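PDB 3LJS: fructokinase from Xylella fastidiosa Temecula1, which probably phosphorylates fructose using ATP, as a sugar kinase of the PfkB (ribokinase-like) family. Local coordinates for residues R29-C34 with L92-L97; V53-M58 with D70-A75; F107-A112 with P171-N176; V193-S198 with N258-A263; E199-L204 with A210-V215. All blocks are in the same frame, centred on the assembly; numbering follows the deposited sequence.

Interaction 1: R29-C34 with L92-L97; sequences RAFLQC and LAFVAL
F31 and F94 meet on one face of the small four-stranded sheet that projects from the main domain in this PfkB-family kinase, the sheet that in ribokinase relatives forms the lid. Their strands are not neighbours in it: strand 14-19 runs between 30-36 and 92-97, which explains why even the nearest CA atoms, F31 CA and F94 CA, stay 8.4 Å apart and why no hydrogen bond links the two segments directly. The backbone pairing is indirect: L32 and C34 bond to L18 and D16 of the middle strand from one flank, with A30 bonding to Q20 just beyond its end, and A93 bonds to I15 from the other.

What crosses the gap is aromatic. The rings of F31 and F94 form an offset edge-to-face pair, with centroids 5.5 Å apart and planes at 87°; the edge of F94 is turned toward the face of F31. Both side chains carry CG anti to the carbonyl carbon (chi1 -72° in F31 and -78° in F94), and both rings lie over strand 14-19, F31 touching A19 and F94 touching M17.

The second subunit continues both the aromatic cluster and the sheet. Its F64 stands edge-to-face with F94, while M17 of that subunit packs on F31. A30, F31 and L32 also pair in an antiparallel ladder with a strand of the other chain, making the sheet continuous through the interface, consistent with the beta-clasp dimers of ribokinase relatives. At the closest point F31 CD1 lies 3.7 Å from F94 CD1, near the plane of the F94 ring, and F31 CE1 is 3.8 Å from F94 CD1.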
# COMPACT_ATOMS: atom_id res chain seq x y z
N ARG B 29 2.62 -11.70 -10.98
CA ARG B 29 3.51 -10.58 -11.25
C ARG B 29 4.31 -10.24 -10.00
O ARG B 29 3.79 -10.31 -8.89
CB ARG B 29 2.70 -9.36 -11.70
CG ARG B 29 3.51 -8.08 -11.80
CD ARG B 29 2.79 -7.03 -12.61
NE ARG B 29 2.58 -7.47 -13.99
CZ ARG B 29 2.14 -6.70 -14.97
NH1 ARG B 29 1.85 -5.42 -14.72
NH2 ARG B 29 1.99 -7.19 -16.19
N ALA B 30 5.57 -9.88 -10.18
CA ALA B 30 6.43 -9.54 -9.06
C ALA B 30 6.70 -8.04 -8.97
O ALA B 30 6.75 -7.35 -9.98
CB ALA B 30 7.74 -10.30 -9.15
N PHE B 31 6.88 -7.57 -7.75
CA PHE B 31 7.16 -6.16 -7.49
C PHE B 31 8.44 -6.13 -6.66
O PHE B 31 8.56 -6.87 -5.68
CB PHE B 31 6.01 -5.52 -6.71
CG PHE B 31 4.76 -5.31 -7.52
CD1 PHE B 31 4.52 -4.10 -8.16
CD2 PHE B 31 3.84 -6.34 -7.67
CE1 PHE B 31 3.38 -3.91 -8.94
CE2 PHE B 31 2.70 -6.16 -8.45
CZ PHE B 31 2.47 -4.94 -9.09
N LEU B 32 9.39 -5.30 -7.07
CA LEU B 32 10.66 -5.19 -6.36
C LEU B 32 10.69 -4.00 -5.40
O LEU B 32 10.30 -2.89 -5.76
CB LEU B 32 11.81 -5.08 -7.36
CG LEU B 32 12.42 -6.38 -7.92
CD1 LEU B 32 11.41 -7.51 -7.90
CD2 LEU B 32 12.92 -6.11 -9.34
N GLN B 33 11.15 -4.26 -4.18
CA GLN B 33 11.23 -3.25 -3.13
C GLN B 33 12.50 -2.40 -3.23
O GLN B 33 13.61 -2.93 -3.17
CB GLN B 33 11.19 -3.94 -1.78
CG GLN B 33 11.39 -3.03 -0.58
CD GLN B 33 11.62 -3.82 0.69
OE1 GLN B 33 12.63 -4.52 0.82
NE2 GLN B 33 10.70 -3.71 1.63
N CYS B 34 12.32 -1.09 -3.36
CA CYS B 34 13.44 -0.15 -3.45
C CYS B 34 13.23 1.06 -2.54
O CYS B 34 12.14 1.62 -2.49
CB CYS B 34 13.63 0.33 -4.88
SG CYS B 34 14.23 -0.93 -6.01
N LEU B 92 3.85 4.02 0.02
CA LEU B 92 4.28 3.15 -1.06
C LEU B 92 4.04 3.86 -2.38
O LEU B 92 3.01 4.52 -2.56
CB LEU B 92 3.50 1.83 -1.05
CG LEU B 92 3.54 0.95 0.19
CD1 LEU B 92 2.62 -0.26 -0.03
CD2 LEU B 92 4.97 0.49 0.48
N ALA B 93 4.98 3.71 -3.30
CA ALA B 93 4.87 4.30 -4.62
C ALA B 93 5.04 3.17 -5.62
O ALA B 93 6.15 2.69 -5.85
CB ALA B 93 5.95 5.36 -4.83
N PHE B 94 3.93 2.71 -6.20
CA PHE B 94 3.98 1.63 -7.17
C PHE B 94 4.29 2.20 -8.55
O PHE B 94 3.65 3.15 -9.00
CB PHE B 94 2.64 0.89 -7.19
CG PHE B 94 2.47 -0.07 -6.05
CD1 PHE B 94 2.97 -1.37 -6.13
CD2 PHE B 94 1.84 0.33 -4.87
CE1 PHE B 94 2.86 -2.25 -5.06
CE2 PHE B 94 1.72 -0.54 -3.79
CZ PHE B 94 2.23 -1.84 -3.89
N VAL B 95 5.30 1.63 -9.20
CA VAL B 95 5.70 2.08 -10.52
C VAL B 95 5.52 0.95 -11.54
O VAL B 95 6.01 -0.17 -11.34
CB VAL B 95 7.19 2.51 -10.53
CG1 VAL B 95 7.57 3.07 -11.89
CG2 VAL B 95 7.44 3.56 -9.45
N ALA B 96 4.81 1.24 -12.62
CA ALA B 96 4.57 0.24 -13.65
C ALA B 96 4.33 0.90 -15.00
O ALA B 96 4.82 2.00 -15.27
CB ALA B 96 3.37 -0.62 -13.28
N LEU B 97 3.59 0.20 -15.86
CA LEU B 97 3.26 0.71 -17.19
C LEU B 97 1.82 0.37 -17.51
O LEU B 97 1.36 -0.74 -17.23
CB LEU B 97 4.16 0.08 -18.26
CG LEU B 97 5.67 0.03 -18.08
CD1 LEU B 97 6.03 -1.01 -17.03
CD2 LEU B 97 6.32 -0.33 -19.40

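Interaction 2: V53-M58 with D70-A75; sequences VQFVGM and DSFAEA
The ring of F72 slides partly over one face of F55 in an offset, parallel-displaced stack: centroids 4.7 Å apart, planes only 20° from parallel. The overlap is far from complete. F72 CZ stands above the F55 ring toward its rim, 3.6 Å from F55 CG, and F72 CE2 keeps the same 3.6 Å from F55 CD2, so the overlap centres on the CG-CD2 side of the F55 ring.

The two side chains reach the stack by different first torsions. F55 extends CG anti to its own backbone N (chi1 176°), directing the ring off the strand toward the helix. F72 instead sets CG anti to its carbonyl carbon (chi1 -80°) and reaches out from the helix with its far end, CZ, leading. Because that end arrives near the root of the F55 side chain, the F55 methylene is drawn into the contact too: F55 CB sits over the face of F72, 4.2 Å from the ring centroid, a CH-pi approach.

Strand 53-60 and helix 63-75 are the first two elements of a beta-alpha-beta unit that ends in strand 82-85, part of the Rossmann-like main sheet of the ribokinase fold. The stack lies between sheet and helix, with the CA atoms of F55 and F72 8.1 Å apart. I82, on the third element of the unit, touches both phenylalanines. A40 of helix 38-49 packs against F72, and A13 touches F55.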
# COMPACT_ATOMS: atom_id res chain seq x y z
N VAL B 53 25.83 13.64 6.73
CA VAL B 53 24.44 13.87 6.38
C VAL B 53 23.48 13.14 7.31
O VAL B 53 23.76 12.03 7.77
CB VAL B 53 24.16 13.45 4.92
CG1 VAL B 53 24.45 11.96 4.74
CG2 VAL B 53 22.71 13.75 4.55
N GLN B 54 22.35 13.78 7.56
CA GLN B 54 21.34 13.22 8.43
C GLN B 54 19.99 13.31 7.71
O GLN B 54 19.74 14.26 6.97
CB GLN B 54 21.30 14.03 9.73
CG GLN B 54 20.19 13.69 10.69
CD GLN B 54 20.24 14.54 11.95
OE1 GLN B 54 20.89 15.58 11.98
NE2 GLN B 54 19.53 14.11 12.98
N PHE B 55 19.16 12.29 7.88
CA PHE B 55 17.83 12.33 7.29
C PHE B 55 16.86 12.57 8.44
O PHE B 55 16.87 11.83 9.42
CB PHE B 55 17.45 11.02 6.60
CG PHE B 55 16.04 11.01 6.07
CD1 PHE B 55 15.73 11.63 4.87
CD2 PHE B 55 15.01 10.44 6.81
CE1 PHE B 55 14.41 11.69 4.41
CE2 PHE B 55 13.68 10.49 6.36
CZ PHE B 55 13.39 11.12 5.16
N VAL B 56 16.05 13.61 8.31
CA VAL B 56 15.07 13.95 9.33
C VAL B 56 13.67 13.75 8.78
O VAL B 56 13.29 14.34 7.76
CB VAL B 56 15.25 15.41 9.80
CG1 VAL B 56 14.13 15.81 10.77
CG2 VAL B 56 16.61 15.56 10.49
N GLY B 57 12.91 12.89 9.44
CA GLY B 57 11.56 12.60 8.99
C GLY B 57 10.98 11.46 9.81
O GLY B 57 11.65 10.92 10.70
N MSE B 58 9.75 11.09 9.49
CA MSE B 58 9.08 10.03 10.22
C MSE B 58 8.91 8.78 9.38
O MSE B 58 8.48 8.85 8.23
CB MSE B 58 7.72 10.53 10.71
CG MSE B 58 6.96 9.56 11.59
SE MSE B 58 5.48 10.45 12.47
CE MSE B 58 6.35 10.83 14.16
N ASP B 70 17.21 0.80 8.26
CA ASP B 70 18.44 0.04 8.09
C ASP B 70 19.19 0.46 6.83
O ASP B 70 20.43 0.49 6.83
CB ASP B 70 18.14 -1.47 8.02
CG ASP B 70 17.53 -2.00 9.30
OD1 ASP B 70 17.92 -1.53 10.39
OD2 ASP B 70 16.66 -2.90 9.23
N SER B 71 18.46 0.78 5.77
CA SER B 71 19.09 1.22 4.52
C SER B 71 19.88 2.50 4.78
O SER B 71 20.98 2.67 4.27
CB SER B 71 18.03 1.47 3.44
OG SER B 71 17.37 0.26 3.08
N PHE B 72 19.30 3.40 5.58
CA PHE B 72 19.98 4.66 5.91
C PHE B 72 21.25 4.37 6.72
O PHE B 72 22.31 4.93 6.43
CB PHE B 72 19.06 5.58 6.73
CG PHE B 72 18.05 6.34 5.90
CD1 PHE B 72 18.44 7.03 4.76
CD2 PHE B 72 16.71 6.39 6.30
CE1 PHE B 72 17.50 7.77 4.01
CE2 PHE B 72 15.77 7.13 5.56
CZ PHE B 72 16.17 7.82 4.41
N ALA B 73 21.12 3.51 7.72
CA ALA B 73 22.26 3.16 8.56
C ALA B 73 23.40 2.55 7.74
O ALA B 73 24.56 2.94 7.89
CB ALA B 73 21.82 2.19 9.66
N GLU B 74 23.06 1.61 6.87
CA GLU B 74 24.06 0.95 6.03
C GLU B 74 24.76 1.91 5.08
O GLU B 74 25.92 1.70 4.71
CB GLU B 74 23.42 -0.18 5.21
CG GLU B 74 22.53 -1.11 6.01
CD GLU B 74 21.88 -2.20 5.17
OE1 GLU B 74 21.45 -1.90 4.03
OE2 GLU B 74 21.80 -3.35 5.65
N ALA B 75 24.06 2.97 4.68
CA ALA B 75 24.64 3.94 3.75
C ALA B 75 25.51 4.98 4.44
O ALA B 75 26.23 5.74 3.78
CB ALA B 75 23.54 4.63 2.96

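Interaction 3: F107-A112 with P171-N176; sequences FYRPPA and PMLWPN
F107 and L173 make a partly buried apolar contact, extended by a water bridge, between the end of lid strand 103-108 and the short 3-10 turn 171-173 in the loop after strand 162-166. Nearly everything turns on the F107 ring. L173 CD2 stands over one face of it, 3.8 Å from the centroid and 23° off the normal, a CH-pi contact displaced toward the rim; F107 CG is its nearest atom at 3.5 Å. The terminal methyl of selenomethionine M172 comes to the ring's edge instead, M172 CE lying 3.8 Å from F107 CD2. A bend at chi3 of 58° turns that methyl back to the ring.

The other branch of L173 faces a polar neighbour, with CD1 4.2 Å from R109 NH1. One water also joins the two segments: it donates to L173 O at 2.8 Å and is held by R109 NH1 through a weak bond of 2.9 Å. The guanidinium is fixed mainly by other partners, a salt bridge from NH2 to D114 and bonds to N138 O and T141 OG1.

F107 also packs, near its CE1 rim, on A93 of adjacent strand 92-97, and Y108 reaches the second subunit, where its OH bonds to T90 O. L173 lies beside R170, an ATP-binding residue, while W174 packs against R183 and L184 of helix 181-189.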
# COMPACT_ATOMS: atom_id res chain seq x y z
N PHE B 107 0.15 5.74 -5.82
CA PHE B 107 0.62 6.03 -4.47
C PHE B 107 -0.33 5.66 -3.35
O PHE B 107 -1.54 5.85 -3.46
CB PHE B 107 0.93 7.52 -4.34
CG PHE B 107 2.01 8.01 -5.25
CD1 PHE B 107 3.35 7.81 -4.93
CD2 PHE B 107 1.69 8.70 -6.42
CE1 PHE B 107 4.36 8.29 -5.77
CE2 PHE B 107 2.69 9.17 -7.26
CZ PHE B 107 4.03 8.97 -6.94
N TYR B 108 0.23 5.13 -2.27
CA TYR B 108 -0.55 4.83 -1.08
C TYR B 108 -0.05 5.90 -0.12
O TYR B 108 0.79 5.65 0.75
CB TYR B 108 -0.24 3.41 -0.56
CG TYR B 108 -1.02 2.35 -1.31
CD1 TYR B 108 -2.12 1.72 -0.72
CD2 TYR B 108 -0.73 2.06 -2.64
CE1 TYR B 108 -2.92 0.83 -1.45
CE2 TYR B 108 -1.52 1.18 -3.38
CZ TYR B 108 -2.62 0.57 -2.78
OH TYR B 108 -3.43 -0.25 -3.52
N ARG B 109 -0.55 7.13 -0.31
CA ARG B 109 -0.11 8.23 0.53
C ARG B 109 -1.06 9.35 0.96
O ARG B 109 -0.61 10.30 1.60
CB ARG B 109 1.16 8.85 -0.07
CG ARG B 109 1.82 9.89 0.83
CD ARG B 109 3.19 10.24 0.31
NE ARG B 109 3.90 11.18 1.17
CZ ARG B 109 3.79 12.50 1.10
NH1 ARG B 109 2.98 13.07 0.21
NH2 ARG B 109 4.52 13.26 1.90
N PRO B 110 -2.36 9.31 0.60
CA PRO B 110 -3.04 10.49 1.17
C PRO B 110 -2.65 10.43 2.65
O PRO B 110 -2.33 11.45 3.25
CB PRO B 110 -4.51 10.19 0.91
CG PRO B 110 -4.46 9.44 -0.41
CD PRO B 110 -3.27 8.50 -0.22
N PRO B 111 -2.67 9.21 3.25
CA PRO B 111 -2.30 8.98 4.65
C PRO B 111 -1.00 8.16 4.63
O PRO B 111 -0.88 7.20 3.87
CB PRO B 111 -3.47 8.18 5.19
CG PRO B 111 -3.76 7.27 4.06
CD PRO B 111 -3.60 8.14 2.81
N ALA B 112 -0.03 8.55 5.45
CA ALA B 112 1.25 7.84 5.52
C ALA B 112 2.08 8.35 6.70
O ALA B 112 1.88 9.46 7.18
CB ALA B 112 2.02 8.02 4.21
N PRO B 171 2.03 16.64 -8.82
CA PRO B 171 0.60 16.94 -8.73
C PRO B 171 -0.28 15.81 -8.21
O PRO B 171 -1.24 16.05 -7.49
CB PRO B 171 0.24 17.33 -10.16
CG PRO B 171 1.50 17.96 -10.66
CD PRO B 171 2.56 17.02 -10.14
N MSE B 172 0.05 14.57 -8.58
CA MSE B 172 -0.73 13.41 -8.15
C MSE B 172 -0.87 13.27 -6.64
O MSE B 172 -1.89 12.78 -6.15
CB MSE B 172 -0.11 12.12 -8.68
CG MSE B 172 -0.34 11.86 -10.15
SE MSE B 172 0.39 10.13 -10.64
CE MSE B 172 -0.62 9.03 -9.41
N LEU B 173 0.15 13.70 -5.91
CA LEU B 173 0.15 13.60 -4.45
C LEU B 173 -0.63 14.67 -3.71
O LEU B 173 -0.77 14.61 -2.49
CB LEU B 173 1.60 13.58 -3.95
CG LEU B 173 2.42 12.35 -4.32
CD1 LEU B 173 3.87 12.55 -3.89
CD2 LEU B 173 1.83 11.13 -3.64
N TRP B 174 -1.13 15.66 -4.44
CA TRP B 174 -1.89 16.75 -3.82
C TRP B 174 -3.40 16.52 -3.88
O TRP B 174 -3.90 15.91 -4.82
CB TRP B 174 -1.54 18.07 -4.50
CG TRP B 174 -0.11 18.50 -4.29
CD1 TRP B 174 1.01 17.93 -4.81
CD2 TRP B 174 0.33 19.60 -3.48
NE1 TRP B 174 2.13 18.60 -4.38
CE2 TRP B 174 1.75 19.63 -3.56
CE3 TRP B 174 -0.32 20.55 -2.69
CZ2 TRP B 174 2.52 20.58 -2.88
CZ3 TRP B 174 0.44 21.50 -2.02
CH2 TRP B 174 1.85 21.50 -2.12
N PRO B 175 -4.14 17.00 -2.87
CA PRO B 175 -5.60 16.84 -2.82
C PRO B 175 -6.30 17.38 -4.06
O PRO B 175 -5.92 18.42 -4.60
CB PRO B 175 -6.00 17.60 -1.56
CG PRO B 175 -4.79 17.46 -0.69
CD PRO B 175 -3.66 17.71 -1.67
N ASN B 176 -7.32 16.66 -4.50
CA ASN B 176 -8.08 17.05 -5.68
C ASN B 176 -8.73 18.41 -5.47
O ASN B 176 -9.18 18.74 -4.37
CB ASN B 176 -9.15 16.00 -5.97
CG ASN B 176 -9.22 15.65 -7.44
OD1 ASN B 176 -9.49 16.50 -8.29
ND2 ASN B 176 -8.99 14.38 -7.75
O HOH W 1 0.24 12.64 -0.71

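Interaction 4: V193-S198 with N258-A263; sequences VVKLSS and NAAGDA
K195 approaches the flat carbonyl group of A260 from above its plane: NZ donates to A260 O at 2.9 Å, but lies 37° out of the carbonyl plane, with a C=O...N angle of 138°, so neither lone pair is met squarely. The other flat group nearby, the carboxylate of D262, is reached only through water. That water accepts from K195 NZ at 3.1 Å and donates to D262 OD1 at 2.9 Å, bridging a gap of 6.0 Å between NZ and OD1.

K195 gets there from strand 193-197 as a nearly straight chain that bends at its last torsion (chi4 -71°), bringing CE to 3.3 Å from A260 O alongside the hydrogen bond. Contact with side chains is slight, K195 CE standing 4.3 Å from A260 CB. Beyond, K195 packs on V265 of helix 262-275 and on T230 of strand 226-230, which A260 also touches.

The second segment is the turn leading into helix 262-275, with G261 at the N-cap position. In PfkB kinases this turn belongs to a signature motif, and the exposed backbone amides of the helix start characteristically form an anion hole. K195 and G261, together with T230, bind ATP in a structure of this protein, though no nucleotide occupies this chain.

Here the amino group is shared among a backbone oxygen, a water and a long, weak ion pair with D166. Held beside a helix N terminus, it would probably help make this corner of the pocket attractive to the negative phosphates of the nucleotide.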
# COMPACT_ATOMS: atom_id res chain seq x y z
N VAL B 193 18.76 28.37 -2.02
CA VAL B 193 19.06 27.66 -3.26
C VAL B 193 17.80 26.96 -3.75
O VAL B 193 17.17 26.22 -3.00
CB VAL B 193 20.17 26.62 -3.05
CG1 VAL B 193 20.48 25.90 -4.35
CG2 VAL B 193 21.42 27.30 -2.50
N VAL B 194 17.45 27.19 -5.01
CA VAL B 194 16.25 26.60 -5.59
C VAL B 194 16.52 25.83 -6.87
O VAL B 194 17.32 26.25 -7.71
CB VAL B 194 15.21 27.71 -5.90
CG1 VAL B 194 14.04 27.13 -6.69
CG2 VAL B 194 14.73 28.35 -4.60
N LYS B 195 15.85 24.69 -7.01
CA LYS B 195 15.99 23.86 -8.19
C LYS B 195 14.61 23.57 -8.77
O LYS B 195 13.73 23.06 -8.08
CB LYS B 195 16.69 22.54 -7.85
CG LYS B 195 16.78 21.58 -9.02
CD LYS B 195 17.65 20.38 -8.68
CE LYS B 195 17.63 19.32 -9.77
NZ LYS B 195 16.33 18.61 -9.84
N LEU B 196 14.44 23.91 -10.05
CA LEU B 196 13.18 23.72 -10.76
C LEU B 196 13.43 23.02 -12.09
O LEU B 196 14.54 23.04 -12.61
CB LEU B 196 12.54 25.08 -11.07
CG LEU B 196 12.20 26.09 -9.98
CD1 LEU B 196 11.76 27.39 -10.63
CD2 LEU B 196 11.11 25.54 -9.08
N SER B 197 12.38 22.40 -12.62
CA SER B 197 12.46 21.76 -13.93
C SER B 197 11.85 22.81 -14.86
O SER B 197 11.21 23.75 -14.40
CB SER B 197 11.62 20.48 -13.96
OG SER B 197 10.25 20.79 -13.76
N SER B 198 12.06 22.66 -16.17
CA SER B 198 11.51 23.61 -17.14
C SER B 198 10.00 23.67 -16.99
O SER B 198 9.39 24.75 -17.06
CB SER B 198 11.84 23.19 -18.57
OG SER B 198 13.23 23.15 -18.79
N ASN B 258 17.84 11.70 -17.77
CA ASN B 258 18.98 12.54 -18.13
C ASN B 258 18.88 13.86 -17.39
O ASN B 258 19.90 14.51 -17.11
CB ASN B 258 19.00 12.80 -19.64
CG ASN B 258 18.53 11.61 -20.44
OD1 ASN B 258 19.05 10.50 -20.28
ND2 ASN B 258 17.56 11.83 -21.32
N ALA B 259 17.65 14.27 -17.09
CA ALA B 259 17.41 15.51 -16.37
C ALA B 259 17.98 15.37 -14.96
O ALA B 259 17.78 14.34 -14.30
CB ALA B 259 15.91 15.79 -16.31
N ALA B 260 18.69 16.39 -14.50
CA ALA B 260 19.30 16.38 -13.17
C ALA B 260 18.29 16.11 -12.06
O ALA B 260 17.33 16.85 -11.88
CB ALA B 260 20.00 17.71 -12.93
N GLY B 261 18.53 15.04 -11.29
CA GLY B 261 17.63 14.68 -10.21
C GLY B 261 18.22 14.74 -8.82
O GLY B 261 19.06 15.60 -8.52
N ASP B 262 17.79 13.82 -7.96
CA ASP B 262 18.26 13.81 -6.58
C ASP B 262 19.75 13.56 -6.41
O ASP B 262 20.35 14.09 -5.47
CB ASP B 262 17.47 12.79 -5.77
CG ASP B 262 15.97 13.04 -5.83
OD1 ASP B 262 15.56 14.22 -5.89
OD2 ASP B 262 15.21 12.05 -5.81
N ALA B 263 20.36 12.78 -7.30
CA ALA B 263 21.79 12.51 -7.18
C ALA B 263 22.56 13.80 -7.47
O ALA B 263 23.52 14.13 -6.79
CB ALA B 263 22.21 11.41 -8.16
O HOH W 2 15.52 16.13 -8.10

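Interaction 5: E199-L204 with A210-V215; sequences EELDYL and ADANAV
V215 projects like a wedge between L201 and L204, which stand one helical turn apart on helix 198-207. This is the packing of an alpha-alpha hairpin: helix 212-220 follows directly in the chain and meets its predecessor at close quarters, with L201 CA 6.2 Å from A212 CA and L204 CA 6.6 Å from V215 CA.

Both methyls of V215 enter the hollow. CG1 meets L201 CD1 at 3.7 Å and also comes near L204 CB, while CG2 lies against L204, 3.9 Å from L204 CB and 3.7 Å from the backbone carbon L204 C, so the hollow is lined partly by the helix backbone. L201, in turn, is the bump entering the groove on the second helix between A212 and V215. Its CG is anti to the backbone N (chi1 178°), which carries the isobutyl branch across the gap: CD1 goes to V215, and CD2 settles against the methyl of A212, 3.9 Å from A212 CB. The short side chain of A212 is consistent with this close approach of the helices.

Behind the contact, W185 of helix 181-189 packs against both L204 and V215, and L208 in the connecting loop also touches V215, so the hairpin is closed on an apolar layer. L201 lies about 7 Å from D231, an ATP-binding residue, measured between side chains.

The start of the second helix is secured by D211 at its N-cap: D211 OD1 accepts from A214 N at 3.0 Å, with an N-H...O angle of 156°.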
# COMPACT_ATOMS: atom_id res chain seq x y z
N GLU B 199 9.40 22.51 -16.81
CA GLU B 199 7.96 22.39 -16.67
C GLU B 199 7.45 23.14 -15.44
O GLU B 199 6.41 23.81 -15.51
CB GLU B 199 7.55 20.92 -16.59
CG GLU B 199 8.02 20.07 -17.79
CD GLU B 199 9.41 19.46 -17.61
OE1 GLU B 199 10.40 20.22 -17.47
OE2 GLU B 199 9.51 18.21 -17.60
N GLU B 200 8.17 23.03 -14.33
CA GLU B 200 7.76 23.71 -13.11
C GLU B 200 7.90 25.22 -13.27
O GLU B 200 7.10 25.99 -12.74
CB GLU B 200 8.58 23.20 -11.92
CG GLU B 200 8.37 21.71 -11.66
CD GLU B 200 9.36 21.14 -10.66
OE1 GLU B 200 10.45 21.73 -10.50
OE2 GLU B 200 9.07 20.09 -10.06
N LEU B 201 8.91 25.64 -14.03
CA LEU B 201 9.13 27.06 -14.28
C LEU B 201 7.93 27.59 -15.09
O LEU B 201 7.43 28.68 -14.83
CB LEU B 201 10.44 27.27 -15.04
CG LEU B 201 10.84 28.70 -15.45
CD1 LEU B 201 10.82 29.62 -14.23
CD2 LEU B 201 12.22 28.67 -16.09
N ASP B 202 7.48 26.79 -16.05
CA ASP B 202 6.34 27.17 -16.87
C ASP B 202 5.08 27.23 -16.01
O ASP B 202 4.29 28.16 -16.11
CB ASP B 202 6.14 26.17 -18.02
CG ASP B 202 7.29 26.19 -19.01
OD1 ASP B 202 7.77 27.29 -19.33
OD2 ASP B 202 7.70 25.10 -19.47
N TYR B 203 4.92 26.23 -15.15
CA TYR B 203 3.77 26.16 -14.25
C TYR B 203 3.72 27.43 -13.41
O TYR B 203 2.68 28.08 -13.31
CB TYR B 203 3.90 24.94 -13.33
CG TYR B 203 2.94 24.96 -12.16
CD1 TYR B 203 1.61 24.58 -12.30
CD2 TYR B 203 3.37 25.40 -10.90
CE1 TYR B 203 0.72 24.64 -11.23
CE2 TYR B 203 2.49 25.47 -9.82
CZ TYR B 203 1.17 25.08 -9.99
OH TYR B 203 0.30 25.16 -8.93
N LEU B 204 4.85 27.77 -12.80
CA LEU B 204 4.93 28.96 -11.95
C LEU B 204 4.65 30.24 -12.73
O LEU B 204 4.02 31.16 -12.22
CB LEU B 204 6.31 29.03 -11.29
CG LEU B 204 6.57 27.91 -10.28
CD1 LEU B 204 8.04 27.86 -9.89
CD2 LEU B 204 5.69 28.13 -9.05
N ALA B 210 2.37 35.34 -16.43
CA ALA B 210 3.54 36.01 -16.99
C ALA B 210 4.50 35.01 -17.61
O ALA B 210 4.09 33.95 -18.06
CB ALA B 210 4.24 36.81 -15.89
N ASP B 211 5.79 35.36 -17.62
CA ASP B 211 6.80 34.49 -18.20
C ASP B 211 7.86 34.05 -17.19
O ASP B 211 7.84 34.45 -16.02
CB ASP B 211 7.50 35.20 -19.36
CG ASP B 211 7.99 36.58 -18.98
OD1 ASP B 211 8.29 36.81 -17.79
OD2 ASP B 211 8.09 37.44 -19.88
N ALA B 212 8.79 33.22 -17.65
CA ALA B 212 9.87 32.70 -16.83
C ALA B 212 10.63 33.81 -16.11
O ALA B 212 10.97 33.68 -14.94
CB ALA B 212 10.83 31.89 -17.69
N ASN B 213 10.89 34.91 -16.82
CA ASN B 213 11.62 36.02 -16.22
C ASN B 213 10.89 36.55 -14.99
O ASN B 213 11.52 36.83 -13.96
CB ASN B 213 11.80 37.16 -17.22
CG ASN B 213 12.46 38.38 -16.61
OD1 ASN B 213 13.62 38.33 -16.19
ND2 ASN B 213 11.71 39.48 -16.52
N ALA B 214 9.58 36.69 -15.09
CA ALA B 214 8.78 37.18 -13.97
C ALA B 214 8.93 36.25 -12.77
O ALA B 214 8.96 36.70 -11.62
CB ALA B 214 7.31 37.28 -14.38
N VAL B 215 9.02 34.95 -13.04
CA VAL B 215 9.18 33.96 -11.97
C VAL B 215 10.52 34.17 -11.28
O VAL B 215 10.59 34.20 -10.05
CB VAL B 215 9.12 32.52 -12.52
CG1 VAL B 215 9.47 31.53 -11.41
CG2 VAL B 215 7.73 32.22 -13.07

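Overall arrangement
From the N terminus, interaction 1 closes a loop from strand 30-36 to strand 92-97 within the lid sheet, and interaction 2 is nested inside it, tying strand 53-60 of the main sheet to helix 63-75. Interaction 3 opens after interaction 1 has closed, yet touches it, because strands 92-97 and 103-108 are neighbours in the lid; it links the lid to loop 171-176 of the main domain, and both contacts reach the second subunit. Interaction 4 then spans from strand 193-197 to the start of helix 262-275 at the ATP site and encloses interaction 5, whose helix directly follows that strand; L196 and L204 pack together.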